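Local coordinates for protein EvdO2 (Micromonospora carbonacea, PDB 4XAB) that probably acts as a metal-dependent oxygenase of the phytanoyl-CoA dioxygenase family, carrying out oxidative cyclization in orthosomycin antibiotic biosynthesis, at residues Pro27-Glu32 / Gly204-His209. Sequence-based numbering, arbitrary orientation.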
loop_
_atom_site.group_PDB
_atom_site.type_symbol
_atom_site.label_atom_id
_atom_site.label_comp_id
_atom_site.label_asym_id
_atom_site.label_seq_id
_atom_site.Cartn_x
_atom_site.Cartn_y
_atom_site.Cartn_z
ATOM N N PRO A 27 -14.064 -6.942 -0.242
ATOM C CA PRO A 27 -13.866 -8.224 0.442
ATOM C C PRO A 27 -13.101 -9.277 -0.359
ATOM O O PRO A 27 -12.358 -10.056 0.243
ATOM C CB PRO A 27 -15.299 -8.695 0.711
ATOM C CG PRO A 27 -16.071 -7.433 0.838
ATOM C CD PRO A 27 -15.477 -6.510 -0.203
ATOM N N GLN A 28 -13.268 -9.312 -1.676
ATOM C CA GLN A 28 -12.602 -10.332 -2.471
ATOM C C GLN A 28 -12.257 -9.808 -3.865
ATOM O O GLN A 28 -13.056 -9.923 -4.794
ATOM C CB GLN A 28 -13.483 -11.582 -2.582
ATOM C CG GLN A 28 -12.822 -12.745 -3.336
ATOM C CD GLN A 28 -12.534 -13.957 -2.460
ATOM O OE1 GLN A 28 -13.405 -14.441 -1.740
ATOM N NE2 GLN A 28 -11.290 -14.451 -2.515
ATOM N N VAL A 29 -11.077 -9.224 -4.020
ATOM C CA VAL A 29 -10.682 -8.686 -5.319
ATOM C C VAL A 29 -9.828 -9.708 -6.088
ATOM O O VAL A 29 -9.681 -9.611 -7.300
ATOM C CB VAL A 29 -9.923 -7.345 -5.171
ATOM C CG1 VAL A 29 -8.484 -7.575 -4.744
ATOM C CG2 VAL A 29 -9.959 -6.554 -6.484
ATOM N N ALA A 30 -9.267 -10.673 -5.365
ATOM C CA ALA A 30 -8.524 -11.771 -5.964
ATOM C C ALA A 30 -9.186 -13.058 -5.524
ATOM O O ALA A 30 -9.538 -13.204 -4.357
ATOM C CB ALA A 30 -7.056 -11.754 -5.546
ATOM N N SER A 31 -9.369 -13.980 -6.463
ATOM C CA SER A 31 -9.978 -15.268 -6.155
ATOM C C SER A 31 -9.020 -16.110 -5.345
ATOM O O SER A 31 -7.832 -15.810 -5.281
ATOM C CB SER A 31 -10.341 -16.013 -7.428
ATOM O OG SER A 31 -9.153 -16.458 -8.067
ATOM N N GLU A 32 -9.534 -17.190 -4.768
ATOM C CA GLU A 32 -8.702 -18.104 -4.001
ATOM C C GLU A 32 -7.554 -18.662 -4.845
ATOM O O GLU A 32 -6.439 -18.825 -4.348
ATOM C CB GLU A 32 -9.553 -19.241 -3.434
ATOM C CG GLU A 32 -8.826 -20.109 -2.427
ATOM C CD GLU A 32 -9.749 -21.090 -1.737
ATOM O OE1 GLU A 32 -10.938 -21.156 -2.114
ATOM O OE2 GLU A 32 -9.283 -21.793 -0.816
ATOM N N GLY A 204 -7.161 -12.343 -0.240
ATOM C CA GLY A 204 -7.764 -11.933 -1.497
ATOM C C GLY A 204 -8.596 -10.671 -1.392
ATOM O O GLY A 204 -9.045 -10.146 -2.411
ATOM N N GLY A 205 -8.809 -10.195 -0.166
ATOM C CA GLY A 205 -9.470 -8.918 0.059
ATOM C C GLY A 205 -8.507 -7.783 -0.224
ATOM O O GLY A 205 -7.306 -8.000 -0.327
ATOM N N ALA A 206 -9.036 -6.575 -0.364
ATOM C CA ALA A 206 -8.172 -5.414 -0.578
ATOM C C ALA A 206 -8.732 -4.198 0.094
ATOM O O ALA A 206 -9.934 -4.090 0.330
ATOM C CB ALA A 206 -7.978 -5.123 -2.072
ATOM N N VAL A 207 -7.841 -3.256 0.391
ATOM C CA VAL A 207 -8.269 -1.931 0.751
ATOM C C VAL A 207 -7.752 -1.000 -0.333
ATOM O O VAL A 207 -6.690 -1.234 -0.941
ATOM C CB VAL A 207 -7.762 -1.491 2.147
ATOM C CG1 VAL A 207 -8.500 -2.255 3.235
ATOM C CG2 VAL A 207 -6.279 -1.715 2.264
ATOM N N VAL A 208 -8.558 0.006 -0.604
ATOM C CA VAL A 208 -8.236 1.021 -1.610
ATOM C C VAL A 208 -8.169 2.380 -0.923
ATOM O O VAL A 208 -9.082 2.723 -0.190
ATOM C CB VAL A 208 -9.309 1.050 -2.708
ATOM C CG1 VAL A 208 -8.928 2.034 -3.813
ATOM C CG2 VAL A 208 -9.532 -0.369 -3.268
ATOM N N HIS A 209 -7.115 3.170 -1.143
ATOM C CA HIS A 209 -7.116 4.509 -0.552
ATOM C C HIS A 209 -6.496 5.560 -1.445
ATOM O O HIS A 209 -5.561 5.300 -2.210
ATOM C CB HIS A 209 -6.404 4.550 0.818
ATOM C CG HIS A 209 -4.968 4.120 0.791
ATOM N ND1 HIS A 209 -4.576 2.827 1.070
ATOM C CD2 HIS A 209 -3.829 4.819 0.559
ATOM C CE1 HIS A 209 -3.261 2.743 0.983
ATOM N NE2 HIS A 209 -2.783 3.937 0.685
#
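The carbonyl of Gly-204 points into the bend of the loop 27-31, where two successive backbone amides share its oxygen. Val-29 N lies 2.8 Å from Gly-204 O along a bent path (139° at the hydrogen). Ala-30 N approaches Gly-204 O more directly (161°), at 3.0 Å and on a lone pair; both donors lie in the carbonyl plane. Packing is tightest here. The backbone of Gly-204, with its positive phi, comes so close to the loop that a CB would clash with Ala-30 O, and Pro-27 O sits only 3.1 Å from Gly-205 CA. The Gln-28 side chain, with CG anti to the backbone N (chi1 -177°), folds back along the loop so that NE2 donates almost straight to Ala-30 O (2.8 Å), which lies in the amide plane; this probably steadies the turn. On the buried side, CG1 of Val-29, in one of its two conformers, takes the crowded position between N and the carbonyl carbon and meets Ala-206 CB at 3.7 Å. Both side chains also touch Thr-148, and Val-29 reaches His-90 and Ile-97 of helix 89-102. Toward Pro-27 the contact is looser: the exposed proline ring stays clear of 204-209, and Gln-28 is partly open to solvent. Just beyond the antiparallel pair 23-26/206-210, where Ala-206 still bonds Leu-26, the loop leads into helix 32-45 at the edge of the double-stranded beta-helix of this cupin-type oxygenase fold.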